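Flagellar hook-associated protein (PDB 4UT1) probably serves as a structural part of the bacterial flagellum, at the junction between the hook and the filament. Local coordinates at residues Y95-P109 against Y597-L611. Residues are numbered along the deposited sequence; the frame is centred on the assembly and turned at random.
Sequences YYTLVAQLNNYVGSP and YAGYVNAIGNAASQL. With EDO (1,2-ethanediol), chain P; EDO (1,2-ethanediol), chain B.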
ATOM      1  N   TYR A  95     -13.658 -19.853   1.204  1.00 13.70           N
ATOM      2  CA  TYR A  95     -12.853 -18.761   1.758  1.00 13.81           C
ATOM      3  C   TYR A  95     -11.672 -19.355   2.531  1.00 15.61           C
ATOM      4  O   TYR A  95     -10.520 -18.969   2.311  1.00 16.58           O
ATOM      5  CB  TYR A  95     -13.719 -17.857   2.648  1.00 13.73           C
ATOM      6  CG  TYR A  95     -13.113 -16.520   3.058  1.00 16.96           C
ATOM      7  CD1 TYR A  95     -11.756 -16.258   2.897  1.00 19.22           C
ATOM      8  CD2 TYR A  95     -13.907 -15.526   3.625  1.00 20.05           C
ATOM      9  CE1 TYR A  95     -11.208 -15.034   3.286  1.00 18.00           C
ATOM     10  CE2 TYR A  95     -13.369 -14.302   4.009  1.00 17.03           C
ATOM     11  CZ  TYR A  95     -12.026 -14.064   3.834  1.00 19.00           C
ATOM     12  OH  TYR A  95     -11.493 -12.853   4.220  1.00 24.57           O
ATOM     13  N   TYR A  96     -11.952 -20.304   3.419  1.00 16.65           N
ATOM     14  CA  TYR A  96     -10.878 -20.953   4.179  1.00 16.28           C
ATOM     15  C   TYR A  96      -9.770 -21.509   3.269  1.00 16.75           C
ATOM     16  O   TYR A  96      -8.583 -21.222   3.471  1.00 16.62           O
ATOM     17  CB  TYR A  96     -11.410 -22.090   5.064  1.00 17.09           C
ATOM     18  CG  TYR A  96     -10.264 -22.800   5.743  1.00 15.47           C
ATOM     19  CD1 TYR A  96      -9.388 -22.090   6.557  1.00 14.31           C
ATOM     20  CD2 TYR A  96     -10.020 -24.149   5.547  1.00 19.30           C
ATOM     21  CE1 TYR A  96      -8.318 -22.704   7.166  1.00 14.80           C
ATOM     22  CE2 TYR A  96      -8.939 -24.780   6.166  1.00 18.60           C
ATOM     23  CZ  TYR A  96      -8.094 -24.046   6.967  1.00 19.71           C
ATOM     24  OH  TYR A  96      -7.017 -24.653   7.583  1.00 17.78           O
ATOM     25  N   THR A  97     -10.156 -22.305   2.277  1.00 17.11           N
ATOM     26  CA  THR A  97      -9.183 -22.936   1.393  1.00 16.50           C
ATOM     27  C   THR A  97      -8.260 -21.887   0.768  1.00 17.52           C
ATOM     28  O   THR A  97      -7.040 -22.066   0.723  1.00 17.92           O
ATOM     29  CB  THR A  97      -9.876 -23.766   0.289  1.00 18.73           C
ATOM     30  OG1 THR A  97     -10.567 -24.859   0.900  1.00 18.01           O
ATOM     31  CG2 THR A  97      -8.861 -24.317  -0.684  1.00 22.49           C
ATOM     32  N   LEU A  98      -8.837 -20.769   0.341  1.00 17.55           N
ATOM     33  CA  LEU A  98      -8.065 -19.746  -0.343  1.00 15.45           C
ATOM     34  C   LEU A  98      -7.134 -19.008   0.610  1.00 15.63           C
ATOM     35  O   LEU A  98      -5.980 -18.737   0.275  1.00 16.06           O
ATOM     36  CB  LEU A  98      -8.995 -18.751  -1.035  1.00 13.68           C
ATOM     37  CG  LEU A  98      -9.739 -19.288  -2.257  1.00 14.09           C
ATOM     38  CD1 LEU A  98     -10.799 -18.303  -2.671  1.00 18.01           C
ATOM     39  CD2 LEU A  98      -8.759 -19.538  -3.385  1.00 21.29           C
ATOM     40  N   VAL A  99      -7.629 -18.675   1.795  1.00 12.15           N
ATOM     41  CA  VAL A  99      -6.790 -17.917   2.727  1.00 13.52           C
ATOM     42  C   VAL A  99      -5.754 -18.851   3.342  1.00 17.64           C
ATOM     43  O   VAL A  99      -4.647 -18.424   3.665  1.00 16.31           O
ATOM     44  CB  VAL A  99      -7.623 -17.205   3.826  1.00 17.01           C
ATOM     45  CG1 VAL A  99      -8.377 -18.203   4.667  1.00 18.91           C
ATOM     46  CG2 VAL A  99      -6.726 -16.321   4.704  1.00 17.34           C
ATOM     47  N   ALA A 100      -6.088 -20.135   3.474  1.00 16.89           N
ATOM     48  CA  ALA A 100      -5.102 -21.091   3.973  1.00 18.32           C
ATOM     49  C   ALA A 100      -3.940 -21.197   2.981  1.00 19.42           C
ATOM     50  O   ALA A 100      -2.767 -21.223   3.373  1.00 17.76           O
ATOM     51  CB  ALA A 100      -5.734 -22.455   4.212  1.00 17.75           C
ATOM     52  N   GLN A 101      -4.281 -21.263   1.694  1.00 16.78           N
ATOM     53  CA  GLN A 101      -3.291 -21.240   0.621  1.00 19.64           C
ATOM     54  C   GLN A 101      -2.395 -19.998   0.713  1.00 20.12           C
ATOM     55  O   GLN A 101      -1.166 -20.105   0.673  1.00 20.07           O
ATOM     56  CB  GLN A 101      -3.974 -21.293  -0.754  1.00 21.24           C
ATOM     57  CG  GLN A 101      -2.985 -21.288  -1.917  1.00 26.34           C
ATOM     58  CD  GLN A 101      -3.650 -21.153  -3.273  1.00 31.01           C
ATOM     59  OE1 GLN A 101      -2.991 -20.839  -4.267  1.00 41.70           O
ATOM     60  NE2 GLN A 101      -4.953 -21.395  -3.325  1.00 25.87           N
ATOM     61  N   LEU A 102      -3.005 -18.820   0.837  1.00 14.04           N
ATOM     62  CA  LEU A 102      -2.247 -17.581   0.981  1.00 14.52           C
ATOM     63  C   LEU A 102      -1.362 -17.605   2.233  1.00 15.84           C
ATOM     64  O   LEU A 102      -0.185 -17.252   2.186  1.00 15.16           O
ATOM     65  CB  LEU A 102      -3.199 -16.377   1.023  1.00 15.39           C
ATOM     66  CG  LEU A 102      -2.514 -15.018   1.165  1.00 13.34           C
ATOM     67  CD1 LEU A 102      -1.602 -14.719  -0.033  1.00 16.14           C
ATOM     68  CD2 LEU A 102      -3.544 -13.912   1.366  1.00 16.21           C
ATOM     69  N   ASN A 103      -1.934 -18.034   3.350  1.00 16.28           N
ATOM     70  CA  ASN A 103      -1.214 -18.050   4.621  1.00 16.68           C
ATOM     71  C   ASN A 103       0.033 -18.935   4.584  1.00 18.16           C
ATOM     72  O   ASN A 103       1.101 -18.564   5.099  1.00 17.70           O
ATOM     73  CB  ASN A 103      -2.150 -18.518   5.740  1.00 17.61           C
ATOM     74  CG  ASN A 103      -1.547 -18.325   7.116  1.00 20.44           C
ATOM     75  OD1 ASN A 103      -0.990 -17.262   7.419  1.00 18.04           O
ATOM     76  ND2 ASN A 103      -1.635 -19.354   7.952  1.00 22.13           N
ATOM     77  N   ASN A 104      -0.112 -20.105   3.980  1.00 16.74           N
ATOM     78  CA  ASN A 104       0.983 -21.053   3.843  1.00 15.18           C
ATOM     79  C   ASN A 104       2.068 -20.449   2.978  1.00 19.09           C
ATOM     80  O   ASN A 104       3.269 -20.629   3.226  1.00 18.98           O
ATOM     81  CB  ASN A 104       0.486 -22.377   3.238  1.00 18.95           C
ATOM     82  CG  ASN A 104      -0.414 -23.150   4.181  1.00 24.59           C
ATOM     83  OD1 ASN A 104      -0.457 -22.878   5.379  1.00 30.69           O
ATOM     84  ND2 ASN A 104      -1.132 -24.133   3.643  1.00 31.22           N
ATOM     85  N   TYR A 105       1.643 -19.709   1.962  1.00 19.84           N
ATOM     86  CA  TYR A 105       2.589 -19.013   1.112  1.00 19.28           C
ATOM     87  C   TYR A 105       3.347 -17.920   1.868  1.00 19.29           C
ATOM     88  O   TYR A 105       4.567 -17.858   1.796  1.00 17.29           O
ATOM     89  CB  TYR A 105       1.896 -18.382  -0.088  1.00 23.71           C
ATOM     90  CG  TYR A 105       2.845 -17.491  -0.841  1.00 22.63           C
ATOM     91  CD1 TYR A 105       3.783 -18.030  -1.715  1.00 26.90           C
ATOM     92  CD2 TYR A 105       2.838 -16.113  -0.650  1.00 27.54           C
ATOM     93  CE1 TYR A 105       4.674 -17.218  -2.396  1.00 29.59           C
ATOM     94  CE2 TYR A 105       3.727 -15.292  -1.327  1.00 26.54           C
ATOM     95  CZ  TYR A 105       4.637 -15.852  -2.200  1.00 23.23           C
ATOM     96  OH  TYR A 105       5.516 -15.037  -2.874  1.00 27.20           O
ATOM     97  N   VAL A 106       2.618 -17.054   2.567  1.00 16.63           N
ATOM     98  CA  VAL A 106       3.221 -15.897   3.230  1.00 19.16           C
ATOM     99  C   VAL A 106       4.183 -16.277   4.357  1.00 19.85           C
ATOM    100  O   VAL A 106       5.223 -15.633   4.524  1.00 18.23           O
ATOM    101  CB  VAL A 106       2.144 -14.955   3.792  1.00 16.35           C
ATOM    102  CG1 VAL A 106       2.767 -13.894   4.650  1.00 21.35           C
ATOM    103  CG2 VAL A 106       1.390 -14.301   2.644  1.00 18.30           C
ATOM    104  N   GLY A 107       3.839 -17.306   5.131  1.00 17.48           N
ATOM    105  CA  GLY A 107       4.728 -17.780   6.186  1.00 21.99           C
ATOM    106  C   GLY A 107       4.775 -16.901   7.426  1.00 19.94           C
ATOM    107  O   GLY A 107       3.782 -16.261   7.783  1.00 17.41           O
ATOM    108  N   SER A 108       5.942 -16.854   8.074  1.00 17.44           N
ATOM    109  CA  SER A 108       6.083 -16.231   9.384  1.00 18.48           C
ATOM    110  C   SER A 108       6.111 -14.695   9.342  1.00 19.90           C
ATOM    111  O   SER A 108       6.700 -14.103   8.435  1.00 20.34           O
ATOM    112  CB  SER A 108       7.364 -16.758  10.059  1.00 19.07           C
ATOM    113  OG  SER A 108       7.779 -15.896  11.100  1.00 19.51           O
ATOM    114  N   PRO A 109       5.490 -14.046  10.340  1.00 16.19           N
ATOM    115  CA  PRO A 109       5.459 -12.579  10.387  1.00 16.56           C
ATOM    116  C   PRO A 109       6.826 -11.979  10.680  1.00 18.29           C
ATOM    117  O   PRO A 109       6.996 -10.781  10.522  1.00 16.19           O
ATOM    118  CB  PRO A 109       4.472 -12.283  11.523  1.00 18.94           C
ATOM    119  CG  PRO A 109       4.508 -13.492  12.375  1.00 22.47           C
ATOM    120  CD  PRO A 109       4.710 -14.649  11.438  1.00 17.46           C
ATOM    121  N   TYR A 597       5.149  -5.265   8.424  1.00 17.19           N
ATOM    122  CA  TYR A 597       5.138  -6.594   7.800  1.00 17.60           C
ATOM    123  C   TYR A 597       4.491  -7.647   8.695  1.00 20.22           C
ATOM    124  O   TYR A 597       3.746  -8.508   8.216  1.00 15.40           O
ATOM    125  CB  TYR A 597       6.552  -7.053   7.450  1.00 16.55           C
ATOM    126  CG  TYR A 597       6.577  -8.350   6.671  1.00 20.74           C
ATOM    127  CD1 TYR A 597       6.309  -8.362   5.307  1.00 16.11           C
ATOM    128  CD2 TYR A 597       6.849  -9.562   7.297  1.00 18.65           C
ATOM    129  CE1 TYR A 597       6.323  -9.531   4.594  1.00 17.07           C
ATOM    130  CE2 TYR A 597       6.869 -10.747   6.577  1.00 18.16           C
ATOM    131  CZ  TYR A 597       6.608 -10.720   5.228  1.00 20.05           C
ATOM    132  OH  TYR A 597       6.610 -11.885   4.499  1.00 20.06           O
ATOM    133  N   ALA A 598       4.799  -7.602   9.988  1.00 17.80           N
ATOM    134  CA  ALA A 598       4.233  -8.574  10.920  1.00 17.15           C
ATOM    135  C   ALA A 598       2.711  -8.424  11.022  1.00 16.56           C
ATOM    136  O   ALA A 598       1.988  -9.413  11.121  1.00 17.33           O
ATOM    137  CB  ALA A 598       4.877  -8.438  12.291  1.00 18.31           C
ATOM    138  N   GLY A 599       2.225  -7.190  10.990  1.00 17.69           N
ATOM    139  CA  GLY A 599       0.791  -6.947  11.007  1.00 18.76           C
ATOM    140  C   GLY A 599       0.113  -7.479   9.755  1.00 19.32           C
ATOM    141  O   GLY A 599      -0.969  -8.057   9.820  1.00 16.78           O
ATOM    142  N   TYR A 600       0.762  -7.290   8.612  1.00 16.48           N
ATOM    143  CA  TYR A 600       0.222  -7.742   7.335  1.00 18.25           C
ATOM    144  C   TYR A 600       0.109  -9.270   7.324  1.00 16.43           C
ATOM    145  O   TYR A 600      -0.901  -9.833   6.882  1.00 16.32           O
ATOM    146  CB  TYR A 600       1.105  -7.212   6.185  1.00 17.06           C
ATOM    147  CG  TYR A 600       1.390  -8.185   5.068  1.00 15.55           C
ATOM    148  CD1 TYR A 600       0.524  -8.300   3.985  1.00 15.47           C
ATOM    149  CD2 TYR A 600       2.534  -8.973   5.079  1.00 17.92           C
ATOM    150  CE1 TYR A 600       0.775  -9.181   2.973  1.00 15.80           C
ATOM    151  CE2 TYR A 600       2.795  -9.864   4.064  1.00 15.25           C
ATOM    152  CZ  TYR A 600       1.916  -9.961   3.010  1.00 16.88           C
ATOM    153  OH  TYR A 600       2.171 -10.838   1.990  1.00 16.61           O
ATOM    154  N   VAL A 601       1.124  -9.950   7.844  1.00 14.79           N
ATOM    155  CA  VAL A 601       1.096 -11.410   7.890  1.00 15.28           C
ATOM    156  C   VAL A 601       0.044 -11.898   8.879  1.00 16.42           C
ATOM    157  O   VAL A 601      -0.710 -12.828   8.590  1.00 15.75           O
ATOM    158  CB  VAL A 601       2.483 -11.995   8.264  1.00 13.72           C
ATOM    159  CG1 VAL A 601       2.377 -13.469   8.669  1.00 16.57           C
ATOM    160  CG2 VAL A 601       3.447 -11.832   7.096  1.00 14.23           C
ATOM    161  N   ASN A 602      -0.012 -11.261  10.042  1.00 16.40           N
ATOM    162  CA  ASN A 602      -0.923 -11.689  11.097  1.00 17.74           C
ATOM    163  C   ASN A 602      -2.391 -11.505  10.721  1.00 17.41           C
ATOM    164  O   ASN A 602      -3.240 -12.257  11.190  1.00 19.17           O
ATOM    165  CB  ASN A 602      -0.626 -10.939  12.398  1.00 17.68           C
ATOM    166  CG  ASN A 602       0.653 -11.416  13.062  1.00 15.62           C
ATOM    167  OD1 ASN A 602       1.105 -12.528  12.819  1.00 22.76           O
ATOM    168  ND2 ASN A 602       1.245 -10.567  13.900  1.00 20.65           N
ATOM    169  N   ALA A 603      -2.690 -10.515   9.884  1.00 17.78           N
ATOM    170  CA  ALA A 603      -4.056 -10.336   9.394  1.00 17.76           C
ATOM    171  C   ALA A 603      -4.465 -11.573   8.611  1.00 18.85           C
ATOM    172  O   ALA A 603      -5.564 -12.097   8.779  1.00 18.22           O
ATOM    173  CB  ALA A 603      -4.182  -9.083   8.522  1.00 19.89           C
ATOM    174  N   ILE A 604      -3.565 -12.046   7.759  1.00 16.21           N
ATOM    175  CA  ILE A 604      -3.828 -13.251   6.985  1.00 16.71           C
ATOM    176  C   ILE A 604      -3.917 -14.475   7.905  1.00 16.19           C
ATOM    177  O   ILE A 604      -4.838 -15.299   7.787  1.00 16.45           O
ATOM    178  CB  ILE A 604      -2.743 -13.472   5.907  1.00 13.98           C
ATOM    179  CG1 ILE A 604      -2.749 -12.301   4.914  1.00 12.39           C
ATOM    180  CG2 ILE A 604      -2.959 -14.826   5.197  1.00 14.81           C
ATOM    181  CD1 ILE A 604      -1.509 -12.176   4.035  1.00 16.05           C
ATOM    182  N   GLY A 605      -2.972 -14.592   8.832  1.00 13.87           N
ATOM    183  CA  GLY A 605      -2.943 -15.723   9.744  1.00 15.28           C
ATOM    184  C   GLY A 605      -4.172 -15.832  10.628  1.00 15.65           C
ATOM    185  O   GLY A 605      -4.699 -16.923  10.851  1.00 18.27           O
ATOM    186  N   ASN A 606      -4.636 -14.692  11.124  1.00 16.42           N
ATOM    187  CA  ASN A 606      -5.783 -14.656  12.008  1.00 16.37           C
ATOM    188  C   ASN A 606      -7.052 -15.002  11.243  1.00 18.76           C
ATOM    189  O   ASN A 606      -7.925 -15.691  11.764  1.00 17.44           O
ATOM    190  CB  ASN A 606      -5.914 -13.282  12.673  1.00 17.55           C
ATOM    191  CG  ASN A 606      -4.778 -12.993  13.629  1.00 20.98           C
ATOM    192  OD1 ASN A 606      -4.046 -13.896  14.017  1.00 27.08           O
ATOM    193  ND2 ASN A 606      -4.619 -11.732  14.004  1.00 24.79           N
ATOM    194  N   ALA A 607      -7.132 -14.545   9.998  1.00 17.51           N
ATOM    195  CA  ALA A 607      -8.270 -14.884   9.134  1.00 16.22           C
ATOM    196  C   ALA A 607      -8.342 -16.396   8.943  1.00 17.52           C
ATOM    197  O   ALA A 607      -9.404 -17.004   9.080  1.00 16.37           O
ATOM    198  CB  ALA A 607      -8.148 -14.186   7.798  1.00 17.38           C
ATOM    199  N   ALA A 608      -7.195 -16.997   8.642  1.00 16.03           N
ATOM    200  CA  ALA A 608      -7.121 -18.430   8.372  1.00 16.55           C
ATOM    201  C   ALA A 608      -7.510 -19.257   9.594  1.00 17.07           C
ATOM    202  O   ALA A 608      -8.243 -20.241   9.468  1.00 17.11           O
ATOM    203  CB  ALA A 608      -5.732 -18.806   7.901  1.00 19.42           C
ATOM    204  N   SER A 609      -7.021 -18.879  10.777  1.00 16.94           N
ATOM    205  CA  SER A 609      -7.339 -19.672  11.961  1.00 19.56           C
ATOM    206  C   SER A 609      -8.823 -19.535  12.325  1.00 16.77           C
ATOM    207  O   SER A 609      -9.449 -20.513  12.727  1.00 17.25           O
ATOM    208  CB  SER A 609      -6.446 -19.304  13.153  1.00 18.10           C
ATOM    209  OG  SER A 609      -6.551 -17.933  13.487  1.00 23.36           O
ATOM    210  N   GLN A 610      -9.399 -18.347  12.160  1.00 16.56           N
ATOM    211  CA  GLN A 610     -10.814 -18.202  12.448  1.00 17.38           C
ATOM    212  C   GLN A 610     -11.635 -18.968  11.415  1.00 16.19           C
ATOM    213  O   GLN A 610     -12.568 -19.688  11.764  1.00 15.41           O
ATOM    214  CB  GLN A 610     -11.244 -16.739  12.477  1.00 16.94           C
ATOM    215  CG  GLN A 610     -12.733 -16.565  12.765  1.00 20.36           C
ATOM    216  CD  GLN A 610     -13.143 -17.198  14.086  1.00 20.56           C
ATOM    217  OE1 GLN A 610     -12.593 -16.866  15.141  1.00 23.16           O
ATOM    218  NE2 GLN A 610     -14.098 -18.126  14.035  1.00 16.98           N
ATOM    219  N   LEU A 611     -11.277 -18.820  10.143  1.00 14.35           N
ATOM    220  CA  LEU A 611     -12.028 -19.486   9.085  1.00 15.74           C
ATOM    221  C   LEU A 611     -11.919 -20.999   9.227  1.00 15.23           C
ATOM    222  O   LEU A 611     -12.840 -21.732   8.870  1.00 16.03           O
ATOM    223  CB  LEU A 611     -11.541 -19.037   7.700  1.00 13.13           C
ATOM    224  CG  LEU A 611     -12.100 -17.671   7.279  1.00 17.78           C
ATOM    225  CD1 LEU A 611     -11.405 -17.148   6.045  1.00 18.66           C
ATOM    226  CD2 LEU A 611     -13.597 -17.812   7.016  1.00 17.50           C
TER
HETATM  227  C1  EDO P1642       6.153 -13.901   1.480  1.00 25.74           C
HETATM  228  O1  EDO P1642       7.405 -13.311   1.875  1.00 30.65           O
HETATM  229  C2  EDO P1642       5.173 -12.827   1.009  1.00 26.11           C
HETATM  230  O2  EDO P1642       4.770 -11.950   2.084  1.00 23.12           O
HETATM  231  C1  EDO B1628      -8.143 -16.902  15.884  1.00 28.14           C
HETATM  232  O1  EDO B1628      -8.065 -15.891  14.866  1.00 32.91           O
HETATM  233  C2  EDO B1628      -9.600 -17.016  16.324  1.00 27.18           C
HETATM  234  O2  EDO B1628      -9.669 -17.297  17.730  1.00 28.58           O
HETATM  235  O   HOH W   1       7.080 -14.042   5.771  1.00 20.54           O
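Ile604 and Val99 interlock as knobs into holes where segments 95-106 and 597-611 run roughly antiparallel (141°), their axes 8.8 Å apart at closest approach. Ile604 sits among Val99, Leu102, Asn103 and Val106. With CG1 anti to the carbonyl carbon (chi1 -62°), it sends CD1 to 3.8 Å from Leu102 CD2 and tip to tip with Val106 CG2. Asn103 OD1 rests 3.4 Å from Gly605 CA. Val99 fits among Ile604, Ala607, Ala608 and Leu611. Leu611 CD1 lies over one face of the Tyr95 ring, a CH-pi contact 3.4 Å from the centroid. Val106 CG1 and Val601 CG2 are tighter than usual at 3.3 Å. No direct hydrogen bond joins the segments.

The Pro109 end is looser and more polar. Gly107, with positive phi, leaves the helix after Val106, and Pro109 then crosses Asn602 at about a right angle. A water lies between Val106 O, Ser108 O and Tyr597 OH. A 1,2-ethanediol, probably from the crystallisation liquor, hydrogen-bonds through O2 to Tyr597 OH and Tyr600 OH.

The contact joins helices 80-106 and 593-630, near the two ends of the modelled chain, in the FlgK helical bundle. Leu102 packs on helix 134-193, whose Tyr158 OH hydrogen-bonds Tyr600 OH. Helix 287-322 touches Tyr597 and Tyr600, and its Thr299 OG1 hydrogen-bonds Tyr95 OH.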